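PDB 7LBJ: geranyltranstransferase from Stenotrophomonas maltophilia, which probably condenses isopentenyl diphosphate with allylic diphosphates in a magnesium-dependent reaction to make longer isoprenoid chains such as farnesyl diphosphate. Local coordinates for residues Q42-S47 / I119-A124; R19-S24 / L59-G64. All blocks are in the same frame, centred on the assembly; numbering follows the deposited sequence. Where two conformers were deposited one is given.

The two contacts join helices of one mainly helical polyprenyl synthase chain, and their centres lie 21 Å apart. In chain order the segments alternate: 19-24 of contact 2, 42-47 of contact 1, 59-64 of contact 2, then 119-124 of contact 1. Helices 11-29, 38-46 and 55-65 are consecutive, so the amino-terminal part of the chain supplies three of the four segments, and helix 115-134 the fourth. The contacts do not touch, their nearest atoms being about 7 Å apart. Contact 1 lies beside the second subunit, whereas no other chain of the assembly reaches the segments of contact 2, whose packing is internal to the subunit.

Contact 1 (Q42-S47 / I119-A124); sequences QAMRYS and ILAGDA
Apolar helix-on-helix packing joins Ala43 and Met44 to Ala121 and Ala124, setting the short helix 38-46 against the long helix 115-134 in a buried position near the subunit interface. The axes of the two short segments come within 8.9 Å at an angle of 69°, and small residues permit this approach: the CA atoms of Met44 and Ala121 are 5.1 Å apart. Ala121 CB meets Ala43 CB at 4.0 Å and Met44 CG at 3.8 Å. Met44 sets CG beside its backbone N (chi1 -71°); from there the chain runs extended through chi2 (168°) to set SD 3.8 Å from Ala124 CB, and the bend at chi3 folds CE back onto the same methyl. In this predominantly helical fold of the polyprenyl synthases, the side of helix 115-134 carrying Asp123 meets the second subunit, where Asp123 OD2 is hydrogen-bonded to His91 of that subunit; Met44 also packs on Ala156 of the second subunit. The hydroxyl of Ser47 turns back on the preceding turn, Ser47 OG donating to Ala43 O at 2.7 Å. Ser47 N reaches that same oxygen from the other face of the carbonyl plane, so two donors satisfy it; Ser47 OG is also hydrogen-bonded to Thr109 OG1.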
ATOM      1  N   GLN A  42      13.810   9.645  -7.269  1.00 18.89           N
ATOM      2  CA  GLN A  42      15.127   9.596  -6.642  1.00 22.50           C
ATOM      3  C   GLN A  42      15.015   9.121  -5.204  1.00 23.26           C
ATOM      4  O   GLN A  42      15.827   8.309  -4.738  1.00 18.60           O
ATOM      5  CB  GLN A  42      15.782  10.979  -6.689  1.00 20.28           C
ATOM      6  CG  GLN A  42      16.252  11.406  -8.047  1.00 29.67           C
ATOM      7  CD  GLN A  42      16.591  12.893  -8.098  1.00 38.51           C
ATOM      8  OE1 GLN A  42      16.841  13.520  -7.063  1.00 36.78           O
ATOM      9  NE2 GLN A  42      16.571  13.469  -9.303  1.00 40.82           N
ATOM     10  N   ALA A  43      13.991   9.604  -4.493  1.00 20.97           N
ATOM     11  CA  ALA A  43      13.835   9.255  -3.086  1.00 20.15           C
ATOM     12  C   ALA A  43      13.407   7.806  -2.922  1.00 17.66           C
ATOM     13  O   ALA A  43      13.829   7.134  -1.975  1.00 16.70           O
ATOM     14  CB  ALA A  43      12.827  10.191  -2.432  1.00 17.48           C
ATOM     15  N   MET A  44      12.543   7.317  -3.815  1.00 14.40           N
ATOM     16  CA  MET A  44      12.194   5.905  -3.792  1.00 14.69           C
ATOM     17  C   MET A  44      13.440   5.033  -3.951  1.00 15.85           C
ATOM     18  O   MET A  44      13.636   4.063  -3.207  1.00 16.21           O
ATOM     19  CB  MET A  44      11.177   5.614  -4.894  1.00 16.99           C
ATOM     20  CG  MET A  44       9.784   6.210  -4.614  1.00 14.67           C
ATOM     21  SD  MET A  44       8.738   6.130  -6.095  1.00 17.11           S
ATOM     22  CE  MET A  44       8.431   4.363  -6.215  1.00 17.65           C
ATOM     23  N   ARG A  45      14.298   5.372  -4.914  1.00 15.45           N
ATOM     24  CA  ARG A  45      15.506   4.580  -5.140  1.00 17.25           C
ATOM     25  C   ARG A  45      16.475   4.712  -3.982  1.00 16.20           C
ATOM     26  O   ARG A  45      17.071   3.718  -3.553  1.00 18.15           O
ATOM     27  CB  ARG A  45      16.188   5.010  -6.436  1.00 16.13           C
ATOM     28  CG  ARG A  45      15.431   4.593  -7.667  1.00 17.34           C
ATOM     29  CD  ARG A  45      15.968   5.257  -8.935  1.00 23.96           C
ATOM     30  NE  ARG A  45      15.509   4.447 -10.047  1.00 25.05           N
ATOM     31  CZ  ARG A  45      16.173   3.407 -10.534  1.00 23.00           C
ATOM     32  NH1 ARG A  45      17.441   3.190 -10.229  1.00 24.42           N
ATOM     33  NH2 ARG A  45      15.549   2.570 -11.359  1.00 26.32           N
ATOM     34  N   TYR A  46      16.660   5.939  -3.483  1.00 16.47           N
ATOM     35  CA  TYR A  46      17.536   6.164  -2.338  1.00 16.21           C
ATOM     36  C   TYR A  46      17.135   5.296  -1.158  1.00 19.65           C
ATOM     37  O   TYR A  46      17.995   4.869  -0.367  1.00 16.37           O
ATOM     38  CB  TYR A  46      17.489   7.639  -1.948  1.00 18.49           C
ATOM     39  CG  TYR A  46      18.397   8.053  -0.817  1.00 19.82           C
ATOM     40  CD1 TYR A  46      19.741   8.326  -1.047  1.00 21.92           C
ATOM     41  CD2 TYR A  46      17.912   8.200   0.475  1.00 22.85           C
ATOM     42  CE1 TYR A  46      20.583   8.728  -0.013  1.00 25.27           C
ATOM     43  CE2 TYR A  46      18.760   8.597   1.527  1.00 23.04           C
ATOM     44  CZ  TYR A  46      20.091   8.862   1.272  1.00 28.98           C
ATOM     45  OH  TYR A  46      20.931   9.265   2.311  1.00 25.98           O
ATOM     46  N   SER A  47      15.834   5.037  -1.019  1.00 15.70           N
ATOM     47  CA  SER A  47      15.296   4.295   0.109  1.00 16.49           C
ATOM     48  C   SER A  47      15.400   2.784  -0.041  1.00 18.31           C
ATOM     49  O   SER A  47      15.108   2.076   0.926  1.00 18.87           O
ATOM     50  CB  SER A  47      13.809   4.663   0.317  1.00 16.18           C
ATOM     51  OG  SER A  47      13.655   6.061   0.496  1.00 18.17           O
ATOM     52  N   ILE A 119       7.333  10.906   2.834  1.00 15.32           N
ATOM     53  CA  ILE A 119       6.000  10.343   3.016  1.00 13.47           C
ATOM     54  C   ILE A 119       5.522   9.711   1.714  1.00 13.75           C
ATOM     55  O   ILE A 119       5.111   8.542   1.677  1.00 14.42           O
ATOM     56  CB  ILE A 119       5.032  11.433   3.507  1.00 13.68           C
ATOM     57  CG1 ILE A 119       5.354  11.817   4.963  1.00 14.83           C
ATOM     58  CG2 ILE A 119       3.580  10.971   3.363  1.00 18.40           C
ATOM     59  CD1 ILE A 119       4.751  13.167   5.373  1.00 19.11           C
ATOM     60  N   LEU A 120       5.603  10.474   0.619  1.00 13.66           N
ATOM     61  CA  LEU A 120       5.110   9.990  -0.668  1.00 14.75           C
ATOM     62  C   LEU A 120       5.967   8.856  -1.217  1.00 12.83           C
ATOM     63  O   LEU A 120       5.444   7.938  -1.857  1.00 13.40           O
ATOM     64  CB  LEU A 120       5.059  11.144  -1.668  1.00 17.01           C
ATOM     65  CG  LEU A 120       3.968  12.154  -1.379  1.00 18.73           C
ATOM     66  CD1 LEU A 120       4.103  13.309  -2.367  1.00 17.88           C
ATOM     67  CD2 LEU A 120       2.576  11.494  -1.475  1.00 19.77           C
ATOM     68  N   ALA A 121       7.288   8.914  -1.026  1.00 12.88           N
ATOM     69  CA  ALA A 121       8.124   7.801  -1.480  1.00 12.76           C
ATOM     70  C   ALA A 121       7.767   6.513  -0.743  1.00 14.38           C
ATOM     71  O   ALA A 121       7.688   5.440  -1.346  1.00 14.42           O
ATOM     72  CB  ALA A 121       9.610   8.139  -1.288  1.00 13.90           C
ATOM     73  N   GLY A 122       7.548   6.597   0.568  1.00 11.91           N
ATOM     74  CA  GLY A 122       7.088   5.420   1.291  1.00 10.49           C
ATOM     75  C   GLY A 122       5.757   4.936   0.745  1.00 13.54           C
ATOM     76  O   GLY A 122       5.579   3.750   0.453  1.00 13.59           O
ATOM     77  N   ASP A 123       4.815   5.860   0.566  1.00 11.49           N
ATOM     78  CA  ASP A 123       3.512   5.481   0.007  1.00 11.53           C
ATOM     79  C   ASP A 123       3.671   4.771  -1.332  1.00 12.22           C
ATOM     80  O   ASP A 123       3.059   3.719  -1.571  1.00 11.52           O
ATOM     81  CB  ASP A 123       2.634   6.719  -0.149  1.00 12.02           C
ATOM     82  CG  ASP A 123       2.175   7.280   1.183  1.00 14.32           C
ATOM     83  OD1 ASP A 123       2.260   6.540   2.189  1.00 15.10           O
ATOM     84  OD2 ASP A 123       1.705   8.448   1.205  1.00 13.87           O
ATOM     85  N   ALA A 124       4.511   5.322  -2.216  1.00 11.67           N
ATOM     86  CA  ALA A 124       4.631   4.756  -3.557  1.00 11.57           C
ATOM     87  C   ALA A 124       5.398   3.437  -3.561  1.00 12.37           C
ATOM     88  O   ALA A 124       5.179   2.600  -4.453  1.00 13.13           O
ATOM     89  CB  ALA A 124       5.299   5.764  -4.507  1.00 12.11           C
TER

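Contact 2 (R19-S24 / L59-G64); sequences RDRIES and LVYASG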
ATOM      1  N   ARG A  19      21.696 -11.601  -3.524  1.00 16.85           N
ATOM      2  CA  ARG A  19      21.843 -10.178  -3.212  1.00 16.96           C
ATOM      3  C   ARG A  19      22.152  -9.360  -4.463  1.00 19.69           C
ATOM      4  O   ARG A  19      21.637  -8.245  -4.625  1.00 20.00           O
ATOM      5  CB  ARG A  19      22.923  -9.977  -2.152  1.00 17.49           C
ATOM      6  CG  ARG A  19      22.431 -10.281  -0.727  1.00 15.53           C
ATOM      7  CD  ARG A  19      23.554 -10.383   0.306  1.00 20.41           C
ATOM      8  NE  ARG A  19      23.000 -10.559   1.650  1.00 19.03           N
ATOM      9  CZ  ARG A  19      23.615 -11.179   2.645  1.00 17.98           C
ATOM     10  NH1 ARG A  19      24.818 -11.725   2.487  1.00 22.56           N
ATOM     11  NH2 ARG A  19      23.004 -11.273   3.825  1.00 19.91           N
ATOM     12  N   ASP A  20      22.995  -9.884  -5.352  1.00 17.58           N
ATOM     13  CA  ASP A  20      23.220  -9.203  -6.626  1.00 17.26           C
ATOM     14  C   ASP A  20      21.958  -9.198  -7.470  1.00 19.02           C
ATOM     15  O   ASP A  20      21.628  -8.188  -8.101  1.00 17.59           O
ATOM     16  CB  ASP A  20      24.352  -9.875  -7.399  1.00 19.94           C
ATOM     17  CG  ASP A  20      25.696  -9.663  -6.751  1.00 27.02           C
ATOM     18  OD1 ASP A  20      25.816  -8.700  -5.961  1.00 27.98           O
ATOM     19  OD2 ASP A  20      26.632 -10.441  -7.054  1.00 31.31           O
ATOM     20  N   ARG A  21      21.251 -10.326  -7.497  1.00 16.91           N
ATOM     21  CA  ARG A  21      20.049 -10.446  -8.307  1.00 19.46           C
ATOM     22  C   ARG A  21      18.990  -9.447  -7.858  1.00 18.64           C
ATOM     23  O   ARG A  21      18.388  -8.752  -8.687  1.00 18.04           O
ATOM     24  CB  ARG A  21      19.518 -11.881  -8.228  1.00 20.46           C
ATOM     25  CG  ARG A  21      18.267 -12.086  -9.030  1.00 23.41           C
ATOM     26  CD  ARG A  21      17.841 -13.539  -9.114  1.00 19.71           C
ATOM     27  NE  ARG A  21      16.789 -13.656 -10.118  1.00 19.68           N
ATOM     28  CZ  ARG A  21      17.000 -13.956 -11.388  1.00 27.07           C
ATOM     29  NH1 ARG A  21      18.215 -14.255 -11.834  1.00 26.65           N
ATOM     30  NH2 ARG A  21      15.972 -13.941 -12.238  1.00 23.39           N
ATOM     31  N   ILE A  22      18.745  -9.360  -6.544  1.00 15.18           N
ATOM     32  CA  ILE A  22      17.684  -8.463  -6.079  1.00 17.00           C
ATOM     33  C   ILE A  22      18.072  -6.995  -6.293  1.00 15.71           C
ATOM     34  O   ILE A  22      17.208  -6.155  -6.601  1.00 15.57           O
ATOM     35  CB  ILE A  22      17.300  -8.783  -4.613  1.00 15.15           C
ATOM     36  CG1 ILE A  22      15.860  -8.300  -4.309  1.00 16.16           C
ATOM     37  CG2 ILE A  22      18.273  -8.177  -3.598  1.00 15.77           C
ATOM     38  CD1 ILE A  22      14.789  -9.072  -5.064  1.00 16.19           C
ATOM     39  N   GLU A  23      19.362  -6.664  -6.187  1.00 15.74           N
ATOM     40  CA  GLU A  23      19.801  -5.311  -6.511  1.00 13.67           C
ATOM     41  C   GLU A  23      19.467  -4.958  -7.959  1.00 18.64           C
ATOM     42  O   GLU A  23      18.935  -3.872  -8.246  1.00 18.52           O
ATOM     43  CB  GLU A  23      21.300  -5.179  -6.261  1.00 16.25           C
ATOM     44  CG  GLU A  23      21.789  -3.746  -6.244  1.00 20.20           C
ATOM     45  CD  GLU A  23      21.338  -2.993  -5.003  1.00 19.49           C
ATOM     46  OE1 GLU A  23      21.131  -3.638  -3.948  1.00 18.82           O
ATOM     47  OE2 GLU A  23      21.190  -1.753  -5.089  1.00 21.06           O
ATOM     48  N   SER A  24      19.772  -5.867  -8.886  1.00 16.12           N
ATOM     49  CA  SER A  24      19.524  -5.599 -10.300  0.55 19.16           C
ATOM     50  C   SER A  24      18.031  -5.552 -10.602  1.00 16.89           C
ATOM     51  O   SER A  24      17.580  -4.746 -11.429  1.00 18.63           O
ATOM     52  CB  SER A  24      20.203  -6.666 -11.158  0.55 19.51           C
ATOM     53  OG  SER A  24      19.903  -6.478 -12.527  0.55 21.50           O
ATOM     54  N   LEU A  59      15.078 -14.784   2.258  1.00 11.58           N
ATOM     55  CA  LEU A  59      14.141 -15.783   2.754  1.00 12.35           C
ATOM     56  C   LEU A  59      13.212 -16.277   1.645  1.00 13.94           C
ATOM     57  O   LEU A  59      12.897 -17.469   1.587  1.00 12.60           O
ATOM     58  CB  LEU A  59      13.331 -15.216   3.915  1.00 16.45           C
ATOM     59  CG  LEU A  59      14.092 -15.062   5.240  1.00 14.10           C
ATOM     60  CD1 LEU A  59      13.334 -14.081   6.136  1.00 17.32           C
ATOM     61  CD2 LEU A  59      14.247 -16.428   5.957  1.00 16.41           C
ATOM     62  N   VAL A  60      12.741 -15.378   0.769  1.00 12.31           N
ATOM     63  CA  VAL A  60      11.905 -15.814  -0.353  1.00 11.13           C
ATOM     64  C   VAL A  60      12.677 -16.783  -1.242  1.00 14.76           C
ATOM     65  O   VAL A  60      12.196 -17.870  -1.587  1.00 14.42           O
ATOM     66  CB  VAL A  60      11.399 -14.601  -1.166  1.00 11.99           C
ATOM     67  CG1 VAL A  60      10.682 -15.076  -2.436  1.00 11.56           C
ATOM     68  CG2 VAL A  60      10.454 -13.729  -0.312  1.00 11.61           C
ATOM     69  N   TYR A  61      13.886 -16.395  -1.644  1.00 12.46           N
ATOM     70  CA  TYR A  61      14.654 -17.259  -2.530  1.00 13.61           C
ATOM     71  C   TYR A  61      15.006 -18.578  -1.846  1.00 15.14           C
ATOM     72  O   TYR A  61      14.940 -19.644  -2.469  1.00 15.14           O
ATOM     73  CB  TYR A  61      15.920 -16.548  -2.978  1.00 14.08           C
ATOM     74  CG  TYR A  61      15.725 -15.400  -3.954  1.00 14.43           C
ATOM     75  CD1 TYR A  61      15.126 -15.605  -5.203  1.00 15.57           C
ATOM     76  CD2 TYR A  61      16.204 -14.126  -3.651  1.00 15.01           C
ATOM     77  CE1 TYR A  61      14.991 -14.540  -6.128  1.00 16.28           C
ATOM     78  CE2 TYR A  61      16.085 -13.054  -4.576  1.00 15.33           C
ATOM     79  CZ  TYR A  61      15.475 -13.271  -5.794  1.00 17.93           C
ATOM     80  OH  TYR A  61      15.369 -12.220  -6.685  1.00 14.13           O
ATOM     81  N   ALA A  62      15.406 -18.518  -0.572  1.00 13.22           N
ATOM     82  CA  ALA A  62      15.863 -19.719   0.129  1.00 16.98           C
ATOM     83  C   ALA A  62      14.706 -20.675   0.358  1.00 15.31           C
ATOM     84  O   ALA A  62      14.875 -21.899   0.303  1.00 15.84           O
ATOM     85  CB  ALA A  62      16.508 -19.350   1.470  1.00 15.24           C
ATOM     86  N   SER A  63      13.523 -20.128   0.622  1.00 14.35           N
ATOM     87  CA  SER A  63      12.335 -20.961   0.766  0.56 15.04           C
ATOM     88  C   SER A  63      11.966 -21.602  -0.566  1.00 15.45           C
ATOM     89  O   SER A  63      11.683 -22.804  -0.632  1.00 16.11           O
ATOM     90  CB  SER A  63      11.178 -20.120   1.312  0.56 13.39           C
ATOM     91  OG  SER A  63      10.022 -20.900   1.560  0.56 14.36           O
ATOM     92  N   GLY A  64      11.961 -20.809  -1.640  1.00 13.77           N
ATOM     93  CA  GLY A  64      11.708 -21.393  -2.946  1.00 16.52           C
ATOM     94  C   GLY A  64      12.756 -22.424  -3.302  1.00 19.96           C
ATOM     95  O   GLY A  64      12.462 -23.414  -3.985  1.00 17.23           O
TER
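Tyr61 OH and Arg21 NE converge on one carboxylate oxygen, OD1 of Asp75, the hydroxyl by a hydrogen bond and the guanidinium by a salt bridge. The shared acid, at the start of helix 75-92, thus ties the two segments together indirectly, while their direct contact is made by carbon against the phenol end. Arg21 places CG anti to the backbone N (chi1 179°) and runs extended to NE, carrying its methylenes past the hydroxyl: both CG and CD lie 3.7 Å from Tyr61 OH. That oxygen sits at the edge of the guanidinium, in its plane, and the guanidinium and phenol planes stand 90° apart. From helix 11-29 a second neighbour, Ile22, sends CD1 to 3.6 Å from Tyr61 OH, with Tyr61 CE2 at 4.2 Å. The tyrosine bridges a wide separation between the helices within the helical polyprenyl synthase fold, for the closest CA atoms, those of Ile22 and Tyr61, are 10.0 Å apart. Ala78 of helix 75-92 touches both Ile22 and Tyr61, whose ring also stacks with that of Trp18, one residue before segment 19-24.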